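Local structure of alpha-toxin (Clostridium novyi, 2VK9) at residues A[133-139]-A[223-228]; A[142-147]-A[205-209]; A[305-310]-A[332-336]. The protein belongs to the large clostridial toxin family, and the modelled fragment is its catalytic domain, which has a GT-A type glycosyltransferase fold wrapped in many additional helices. One frame throughout, in Å; residues are numbered along the deposited sequence.

Contacts 1 and 2 adjoin, their centres about 13 Å apart, and both lie among the helices inserted between strands 128-133 and 237-238. Contact 2 is nested within the chain loop that contact 1 closes, and the Q223–T142 hydrogen bond ties helix 217-234 to helix 140-157. Contact 3 stands apart, its centre about 37 Å from that of contact 1 and about 40 Å from that of contact 2, and follows both in the chain. Contact 1 is only partly buried and mixes leucine packing with two hydrogen bonds. Contact 2, buried between helices, is wholly apolar. Contact 3 is also largely buried, but relies on aromatic rings and a methionine to join a helix start to a loop.

Contact 1: A[133-139]-A[223-228]; sequences YDKNSLL and QKENNN
Segment 133-139 leaves strand 128-133 through a type I turn (S137 N to D134 O, 3.0 Å) and an Asx turn (D134 OD1 from N136 N, 2.9 Å). L138 and L139, the latter a helix N-cap, are both m/t. Helical segment 223-228 meets this loop with Q223, K224, N227 and N228, CA atoms nearest at L138–K224 (6.2 Å) and K135–N228 (6.6 Å). Q223 CB lies 4.1 Å from L139 CD2, while its OE1 is hydrogen-bonded to the T142 hydroxyl. Aliphatic K224 CG packs 3.8 Å from L139 CG. N227, chi1 m, points toward the loop and its ND2 donates to L138 O (2.8 Å). N228, chi1 t, sets CB 3.9 Å from L138 CD1 and accepts at OD1 from Y133 OH (2.6 Å), placed by Y133 chi1 p. Short asparagine suits both places, able to donate or accept. Leucine packing and two directional hydrogen bonds of asparagine side chains fix the loop from strand 128-133 to helix 140-157 on helix 217-234, in the helical part leading to strand 237-238 of the GT-A type domain.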
loop_
_atom_site.group_PDB
_atom_site.type_symbol
_atom_site.label_atom_id
_atom_site.label_comp_id
_atom_site.label_asym_id
_atom_site.label_seq_id
_atom_site.Cartn_x
_atom_site.Cartn_y
_atom_site.Cartn_z
ATOM N N TYR A 133 -13.815 -1.652 10.528
ATOM C CA TYR A 133 -14.351 -0.376 10.113
ATOM C C TYR A 133 -14.294 0.623 11.261
ATOM O O TYR A 133 -14.009 0.257 12.403
ATOM C CB TYR A 133 -15.772 -0.547 9.604
ATOM C CG TYR A 133 -16.854 -0.543 10.661
ATOM C CD1 TYR A 133 -16.945 -1.563 11.606
ATOM C CD2 TYR A 133 -17.817 0.470 10.687
ATOM C CE1 TYR A 133 -17.952 -1.575 12.552
ATOM C CE2 TYR A 133 -18.836 0.474 11.627
ATOM C CZ TYR A 133 -18.900 -0.555 12.563
ATOM O OH TYR A 133 -19.907 -0.558 13.510
ATOM N N ASP A 134 -14.551 1.884 10.950
ATOM C CA ASP A 134 -14.497 2.929 11.941
ATOM C C ASP A 134 -15.890 3.528 12.126
ATOM O O ASP A 134 -16.332 4.412 11.362
ATOM C CB ASP A 134 -13.476 3.985 11.536
ATOM C CG ASP A 134 -13.248 5.014 12.610
ATOM O OD1 ASP A 134 -14.122 5.193 13.481
ATOM O OD2 ASP A 134 -12.183 5.657 12.586
ATOM N N LYS A 135 -16.565 3.024 13.156
ATOM C CA LYS A 135 -17.926 3.407 13.511
ATOM C C LYS A 135 -18.039 4.911 13.686
ATOM O O LYS A 135 -19.068 5.511 13.370
ATOM C CB LYS A 135 -18.322 2.705 14.811
ATOM C CG LYS A 135 -19.746 2.905 15.237
ATOM C CD LYS A 135 -19.970 2.374 16.631
ATOM C CE LYS A 135 -21.458 2.171 16.874
ATOM N NZ LYS A 135 -21.827 2.285 18.315
ATOM N N ASN A 136 -16.967 5.518 14.178
ATOM C CA ASN A 136 -16.989 6.934 14.498
ATOM C C ASN A 136 -16.769 7.839 13.303
ATOM O O ASN A 136 -16.978 9.053 13.397
ATOM C CB ASN A 136 -15.989 7.253 15.606
ATOM C CG ASN A 136 -16.502 6.875 16.984
ATOM O OD1 ASN A 136 -15.825 7.102 17.973
ATOM N ND2 ASN A 136 -17.705 6.310 17.056
ATOM N N SER A 137 -16.360 7.254 12.179
ATOM C CA SER A 137 -16.054 8.039 10.997
ATOM C C SER A 137 -16.618 7.338 9.767
ATOM O O SER A 137 -15.909 6.590 9.067
ATOM C CB SER A 137 -14.550 8.273 10.889
ATOM O OG SER A 137 -13.911 7.152 10.321
ATOM N N LEU A 138 -17.909 7.574 9.532
ATOM C CA LEU A 138 -18.661 6.859 8.512
ATOM C C LEU A 138 -19.176 7.842 7.470
ATOM O O LEU A 138 -19.963 7.483 6.577
ATOM C CB LEU A 138 -19.848 6.139 9.157
ATOM C CG LEU A 138 -19.593 4.825 9.876
ATOM C CD1 LEU A 138 -20.695 4.562 10.875
ATOM C CD2 LEU A 138 -19.541 3.729 8.872
ATOM N N LEU A 139 -18.736 9.087 7.605
ATOM C CA LEU A 139 -19.207 10.156 6.762
ATOM C C LEU A 139 -18.060 10.816 6.014
ATOM O O LEU A 139 -18.250 11.850 5.369
ATOM C CB LEU A 139 -19.938 11.194 7.601
ATOM C CG LEU A 139 -21.257 10.797 8.245
ATOM C CD1 LEU A 139 -21.751 11.976 9.079
ATOM C CD2 LEU A 139 -22.286 10.377 7.191
ATOM N N GLN A 223 -27.827 8.780 7.055
ATOM C CA GLN A 223 -26.735 8.107 6.342
ATOM C C GLN A 223 -25.854 7.298 7.288
ATOM O O GLN A 223 -25.569 6.133 7.015
ATOM C CB GLN A 223 -25.869 9.103 5.594
ATOM C CG GLN A 223 -26.376 9.518 4.234
ATOM C CD GLN A 223 -25.434 10.534 3.590
ATOM O OE1 GLN A 223 -24.228 10.272 3.425
ATOM N NE2 GLN A 223 -25.974 11.712 3.247
ATOM N N LYS A 224 -25.438 7.932 8.385
ATOM C CA LYS A 224 -24.742 7.284 9.490
ATOM C C LYS A 224 -25.364 5.969 9.966
ATOM O O LYS A 224 -24.659 4.953 10.010
ATOM C CB LYS A 224 -24.660 8.222 10.684
ATOM C CG LYS A 224 -23.392 9.024 10.784
ATOM C CD LYS A 224 -23.541 10.096 11.865
ATOM C CE LYS A 224 -23.881 9.492 13.225
ATOM N NZ LYS A 224 -24.322 10.522 14.205
ATOM N N GLU A 225 -26.652 5.992 10.346
ATOM C CA GLU A 225 -27.330 4.789 10.853
ATOM C C GLU A 225 -27.311 3.730 9.790
ATOM O O GLU A 225 -26.943 2.588 10.060
ATOM C CB GLU A 225 -28.791 5.030 11.238
ATOM C CG GLU A 225 -29.024 5.709 12.569
ATOM C CD GLU A 225 -28.306 5.056 13.741
ATOM O OE1 GLU A 225 -28.605 3.879 14.063
ATOM O OE2 GLU A 225 -27.462 5.748 14.357
ATOM N N ASN A 226 -27.715 4.114 8.582
ATOM C CA ASN A 226 -27.695 3.187 7.473
ATOM C C ASN A 226 -26.324 2.545 7.313
ATOM O O ASN A 226 -26.205 1.317 7.366
ATOM C CB ASN A 226 -28.158 3.868 6.183
ATOM C CG ASN A 226 -29.658 4.126 6.168
ATOM O OD1 ASN A 226 -30.419 3.494 6.903
ATOM N ND2 ASN A 226 -30.090 5.065 5.329
ATOM N N ASN A 227 -25.299 3.382 7.158
ATOM C CA ASN A 227 -23.918 2.922 7.101
ATOM C C ASN A 227 -23.544 1.979 8.255
ATOM O O ASN A 227 -22.966 0.921 8.031
ATOM C CB ASN A 227 -22.956 4.111 7.073
ATOM C CG ASN A 227 -23.019 4.905 5.769
ATOM O OD1 ASN A 227 -23.837 4.630 4.891
ATOM N ND2 ASN A 227 -22.141 5.900 5.643
ATOM N N ASN A 228 -23.892 2.353 9.482
ATOM C CA ASN A 228 -23.557 1.529 10.631
ATOM C C ASN A 228 -24.336 0.214 10.720
ATOM O O ASN A 228 -23.758 -0.840 11.010
ATOM C CB ASN A 228 -23.664 2.320 11.937
ATOM C CG ASN A 228 -22.883 1.674 13.064
ATOM O OD1 ASN A 228 -21.788 1.147 12.859
ATOM N ND2 ASN A 228 -23.446 1.690 14.254
#

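Contact 2: A[142-147]-A[205-209]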
loop_
_atom_site.group_PDB
_atom_site.type_symbol
_atom_site.label_atom_id
_atom_site.label_comp_id
_atom_site.label_asym_id
_atom_site.label_seq_id
_atom_site.Cartn_x
_atom_site.Cartn_y
_atom_site.Cartn_z
ATOM N N THR A 142 -18.735 11.045 2.316
ATOM C CA THR A 142 -19.682 12.144 2.089
ATOM C C THR A 142 -18.994 13.501 2.228
ATOM O O THR A 142 -19.260 14.415 1.445
ATOM C CB THR A 142 -20.908 12.046 3.023
ATOM O OG1 THR A 142 -21.857 11.152 2.444
ATOM C CG2 THR A 142 -21.587 13.400 3.221
ATOM N N LEU A 143 -18.106 13.621 3.213
ATOM C CA LEU A 143 -17.342 14.847 3.415
ATOM C C LEU A 143 -16.452 15.175 2.219
ATOM O O LEU A 143 -16.435 16.317 1.774
ATOM C CB LEU A 143 -16.504 14.789 4.700
ATOM C CG LEU A 143 -15.498 15.933 4.882
ATOM C CD1 LEU A 143 -16.200 17.259 5.095
ATOM C CD2 LEU A 143 -14.529 15.650 6.019
ATOM N N LYS A 144 -15.713 14.188 1.708
ATOM C CA LYS A 144 -14.832 14.415 0.553
ATOM C C LYS A 144 -15.614 14.891 -0.673
ATOM O O LYS A 144 -15.231 15.868 -1.317
ATOM C CB LYS A 144 -14.026 13.162 0.195
ATOM C CG LYS A 144 -12.934 13.436 -0.822
ATOM C CD LYS A 144 -12.330 12.171 -1.338
ATOM C CE LYS A 144 -11.338 12.466 -2.442
ATOM N NZ LYS A 144 -10.984 11.214 -3.158
ATOM N N THR A 145 -16.702 14.183 -0.980
ATOM C CA THR A 145 -17.617 14.573 -2.038
ATOM C C THR A 145 -18.062 16.021 -1.829
ATOM O O THR A 145 -17.963 16.841 -2.740
ATOM C CB THR A 145 -18.842 13.632 -2.107
ATOM O OG1 THR A 145 -18.413 12.315 -2.463
ATOM C CG2 THR A 145 -19.861 14.127 -3.142
ATOM N N ALA A 146 -18.522 16.337 -0.623
ATOM C CA ALA A 146 -18.995 17.679 -0.338
ATOM C C ALA A 146 -17.915 18.708 -0.665
ATOM O O ALA A 146 -18.184 19.668 -1.380
ATOM C CB ALA A 146 -19.451 17.797 1.111
ATOM N N ILE A 147 -16.695 18.479 -0.173
ATOM C CA ILE A 147 -15.580 19.399 -0.396
ATOM C C ILE A 147 -15.395 19.658 -1.879
ATOM O O ILE A 147 -15.303 20.811 -2.288
ATOM C CB ILE A 147 -14.251 18.877 0.190
ATOM C CG1 ILE A 147 -14.321 18.773 1.716
ATOM C CG2 ILE A 147 -13.080 19.772 -0.228
ATOM C CD1 ILE A 147 -14.729 20.057 2.398
ATOM N N ILE A 205 -17.796 16.256 11.356
ATOM C CA ILE A 205 -18.231 16.416 9.989
ATOM C C ILE A 205 -19.643 16.994 9.950
ATOM O O ILE A 205 -19.864 17.998 9.274
ATOM C CB ILE A 205 -18.116 15.113 9.186
ATOM C CG1 ILE A 205 -16.642 14.711 9.050
ATOM C CG2 ILE A 205 -18.763 15.287 7.816
ATOM C CD1 ILE A 205 -16.435 13.346 8.450
ATOM N N ILE A 206 -20.580 16.405 10.697
ATOM C CA ILE A 206 -21.967 16.902 10.736
ATOM C C ILE A 206 -21.999 18.382 11.088
ATOM O O ILE A 206 -22.765 19.144 10.522
ATOM C CB ILE A 206 -22.864 16.084 11.706
ATOM C CG1 ILE A 206 -23.078 14.678 11.161
ATOM C CG2 ILE A 206 -24.233 16.743 11.901
ATOM C CD1 ILE A 206 -23.756 13.751 12.109
ATOM N N ASN A 207 -21.142 18.782 12.015
ATOM C CA ASN A 207 -21.025 20.185 12.398
ATOM C C ASN A 207 -20.561 21.040 11.217
ATOM O O ASN A 207 -21.154 22.082 10.915
ATOM C CB ASN A 207 -20.055 20.327 13.571
ATOM C CG ASN A 207 -20.313 21.568 14.393
ATOM O OD1 ASN A 207 -20.088 22.681 13.932
ATOM N ND2 ASN A 207 -20.769 21.381 15.632
ATOM N N PHE A 208 -19.518 20.564 10.545
ATOM C CA PHE A 208 -18.891 21.276 9.447
ATOM C C PHE A 208 -19.820 21.433 8.245
ATOM O O PHE A 208 -19.932 22.520 7.685
ATOM C CB PHE A 208 -17.613 20.545 9.042
ATOM C CG PHE A 208 -16.907 21.159 7.876
ATOM C CD1 PHE A 208 -16.201 22.355 8.021
ATOM C CD2 PHE A 208 -16.921 20.526 6.633
ATOM C CE1 PHE A 208 -15.536 22.930 6.941
ATOM C CE2 PHE A 208 -16.263 21.082 5.545
ATOM C CZ PHE A 208 -15.570 22.293 5.694
ATOM N N LEU A 209 -20.493 20.354 7.862
ATOM C CA LEU A 209 -21.352 20.384 6.693
ATOM C C LEU A 209 -22.622 21.208 6.879
ATOM O O LEU A 209 -23.125 21.767 5.916
ATOM C CB LEU A 209 -21.694 18.974 6.221
ATOM C CG LEU A 209 -20.517 18.162 5.688
ATOM C CD1 LEU A 209 -21.003 16.837 5.145
ATOM C CD2 LEU A 209 -19.743 18.918 4.622
#
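Helix 140-157 and helix 201-213, of the inserted helical region, meet here; segments 142-147 and 205-209 run nearly parallel, their N-to-C directions 21° apart and their axes 11.1 Å apart at closest approach. So wide a spacing suits large side chains, and L143 fills it. In its t/p rotamer, L143 CD2 reaches I205 CG1 at 3.8 Å, and L143 CD1 lies 3.7 Å from F208 CD2 and 3.9 Å from L209 CD2. CA-to-CB of F208 points toward the other helix, and chi1 t carries the ring to L143 and I147. I147, in the m/m rotamer, turns CD1 to the ring edge, 3.6 Å from F208 CE2. Since CA-to-CB of I147 points sideways, this bend is what brings its end into the contact. L209, m/t, sets CD2 3.7 Å from A146 CB and CD1 4.0 Å from T142 CG2. Alanine suits the spot because its single methyl lets the leucine come close. T142 turns CG2 to the interface, while its hydroxyl bonds to Q223 on helix 217-234. Helix 173-195 packs L188 against both L143 and F208. With no hydrogen bond across the pair, the association rests on close van der Waals fit and exclusion of water.

Contact 3: A[305-310]-A[332-336]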
loop_
_atom_site.group_PDB
_atom_site.type_symbol
_atom_site.label_atom_id
_atom_site.label_comp_id
_atom_site.label_asym_id
_atom_site.label_seq_id
_atom_site.Cartn_x
_atom_site.Cartn_y
_atom_site.Cartn_z
ATOM N N MET A 305 -8.048 -11.432 -27.337
ATOM C CA MET A 305 -8.205 -11.345 -25.868
ATOM C C MET A 305 -7.058 -10.694 -25.110
ATOM O O MET A 305 -5.891 -10.908 -25.439
ATOM C CB MET A 305 -8.389 -12.747 -25.279
ATOM C CG MET A 305 -9.810 -13.240 -25.190
ATOM S SD MET A 305 -10.786 -12.245 -24.061
ATOM C CE MET A 305 -11.727 -13.520 -23.243
ATOM N N ASP A 306 -7.401 -9.911 -24.089
ATOM C CA ASP A 306 -6.431 -9.458 -23.095
ATOM C C ASP A 306 -6.346 -10.527 -22.000
ATOM O O ASP A 306 -7.368 -10.894 -21.407
ATOM C CB ASP A 306 -6.853 -8.098 -22.521
ATOM C CG ASP A 306 -5.907 -7.578 -21.434
ATOM O OD1 ASP A 306 -4.807 -8.147 -21.234
ATOM O OD2 ASP A 306 -6.271 -6.579 -20.771
ATOM N N SER A 307 -5.130 -11.026 -21.747
ATOM C CA SER A 307 -4.886 -12.118 -20.778
ATOM C C SER A 307 -5.664 -11.956 -19.473
ATOM O O SER A 307 -6.230 -12.926 -18.954
ATOM C CB SER A 307 -3.394 -12.246 -20.460
ATOM O OG SER A 307 -2.639 -12.475 -21.631
ATOM N N ASN A 308 -5.676 -10.730 -18.952
ATOM C CA ASN A 308 -6.433 -10.395 -17.758
ATOM C C ASN A 308 -7.922 -10.683 -17.926
ATOM O O ASN A 308 -8.507 -11.398 -17.107
ATOM C CB ASN A 308 -6.216 -8.933 -17.373
ATOM C CG ASN A 308 -4.769 -8.622 -17.023
ATOM O OD1 ASN A 308 -4.053 -9.452 -16.463
ATOM N ND2 ASN A 308 -4.336 -7.410 -17.351
ATOM N N TYR A 309 -8.524 -10.158 -18.995
ATOM C CA TYR A 309 -9.958 -10.345 -19.247
ATOM C C TYR A 309 -10.326 -11.802 -19.503
ATOM O O TYR A 309 -11.415 -12.239 -19.153
ATOM C CB TYR A 309 -10.447 -9.457 -20.396
ATOM C CG TYR A 309 -10.245 -7.969 -20.181
ATOM C CD1 TYR A 309 -10.275 -7.413 -18.899
ATOM C CD2 TYR A 309 -10.048 -7.110 -21.262
ATOM C CE1 TYR A 309 -10.088 -6.049 -18.697
ATOM C CE2 TYR A 309 -9.864 -5.737 -21.074
ATOM C CZ TYR A 309 -9.889 -5.221 -19.787
ATOM O OH TYR A 309 -9.710 -3.876 -19.584
ATOM N N TRP A 310 -9.409 -12.549 -20.106
ATOM C CA TRP A 310 -9.575 -13.991 -20.294
ATOM C C TRP A 310 -9.725 -14.693 -18.936
ATOM O O TRP A 310 -10.664 -15.471 -18.724
ATOM C CB TRP A 310 -8.404 -14.552 -21.129
ATOM C CG TRP A 310 -8.279 -16.049 -21.164
ATOM C CD1 TRP A 310 -7.253 -16.792 -20.655
ATOM C CD2 TRP A 310 -9.208 -16.988 -21.736
ATOM N NE1 TRP A 310 -7.484 -18.136 -20.868
ATOM C CE2 TRP A 310 -8.677 -18.283 -21.524
ATOM C CE3 TRP A 310 -10.435 -16.861 -22.399
ATOM C CZ2 TRP A 310 -9.329 -19.440 -21.951
ATOM C CZ3 TRP A 310 -11.084 -18.014 -22.824
ATOM C CH2 TRP A 310 -10.525 -19.288 -22.600
ATOM N N TYR A 332 -17.032 -10.177 -18.909
ATOM C CA TYR A 332 -15.832 -10.374 -19.708
ATOM C C TYR A 332 -15.907 -11.633 -20.560
ATOM O O TYR A 332 -14.967 -11.949 -21.289
ATOM C CB TYR A 332 -14.576 -10.346 -18.826
ATOM C CG TYR A 332 -14.368 -9.007 -18.146
ATOM C CD1 TYR A 332 -14.792 -8.793 -16.837
ATOM C CD2 TYR A 332 -13.773 -7.945 -18.824
ATOM C CE1 TYR A 332 -14.619 -7.566 -16.224
ATOM C CE2 TYR A 332 -13.594 -6.713 -18.210
ATOM C CZ TYR A 332 -14.019 -6.535 -16.918
ATOM O OH TYR A 332 -13.842 -5.324 -16.309
ATOM N N MET A 333 -17.032 -12.337 -20.478
ATOM C CA MET A 333 -17.277 -13.484 -21.345
ATOM C C MET A 333 -18.125 -13.105 -22.570
ATOM O O MET A 333 -18.417 -13.960 -23.418
ATOM C CB MET A 333 -17.927 -14.623 -20.566
ATOM C CG MET A 333 -17.970 -15.939 -21.313
ATOM S SD MET A 333 -16.853 -17.195 -20.671
ATOM C CE MET A 333 -15.263 -16.665 -21.257
ATOM N N GLU A 334 -18.526 -11.833 -22.657
ATOM C CA GLU A 334 -19.161 -11.305 -23.870
ATOM C C GLU A 334 -18.209 -11.432 -25.050
ATOM O O GLU A 334 -18.601 -11.923 -26.107
ATOM C CB GLU A 334 -19.546 -9.836 -23.708
ATOM C CG GLU A 334 -21.027 -9.558 -23.475
ATOM C CD GLU A 334 -21.289 -8.074 -23.193
ATOM O OE1 GLU A 334 -20.933 -7.223 -24.044
ATOM O OE2 GLU A 334 -21.836 -7.755 -22.110
ATOM N N GLN A 335 -16.962 -10.997 -24.846
ATOM C CA GLN A 335 -15.902 -11.038 -25.860
ATOM C C GLN A 335 -15.612 -12.432 -26.406
ATOM O O GLN A 335 -15.223 -12.573 -27.563
ATOM C CB GLN A 335 -14.603 -10.485 -25.290
ATOM C CG GLN A 335 -14.582 -8.993 -25.038
ATOM C CD GLN A 335 -13.237 -8.542 -24.493
ATOM O OE1 GLN A 335 -12.194 -9.130 -24.813
ATOM N NE2 GLN A 335 -13.249 -7.500 -23.663
ATOM N N VAL A 336 -15.777 -13.450 -25.568
ATOM C CA VAL A 336 -15.550 -14.835 -25.982
ATOM C C VAL A 336 -16.706 -15.358 -26.834
ATOM O O VAL A 336 -17.868 -15.197 -26.460
ATOM C CB VAL A 336 -15.322 -15.753 -24.757
ATOM C CG1 VAL A 336 -15.587 -17.218 -25.090
ATOM C CG2 VAL A 336 -13.916 -15.585 -24.240
#
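M305 precedes the helix, and its side chain, bent by chi1 and chi2 both m, swings its end over the 332-336 loop. M305 SD comes within 3.5 Å of Q335 OE1, and M305 CE lies 4.1 Å from Y332 O and beside V336. A long, flexible thioether suits this place, filling the gap between backbones still 7.7 Å apart at the CA atoms of M305 and Q335. D306 is the N-cap residue, and its carbonyl O accepts from W310 N at 2.9 Å in the first turn. This is the start of helix 307-321, within the catalytic domain of GT-A type; the chain leaves the helix, returns past its first turn as the 332-336 loop, and goes on into helix 338-349. Y309 points toward that loop. Flat tyrosine rings suit it, for those of Y309 and Y332 lie nearly parallel, planes at 18° and centroids 4.9 Å apart, but slid so that they barely overlap; Y309 CD1 approaches Y332 CE2 to 3.5 Å. F521 meets both rings edge-to-face. W310 starts away from the loop at CB, yet its wide indole spans from V336, with W310 CZ3 at the ring edge 4.0 Å from V336 CG2, to I340 and I344 of helix 338-349.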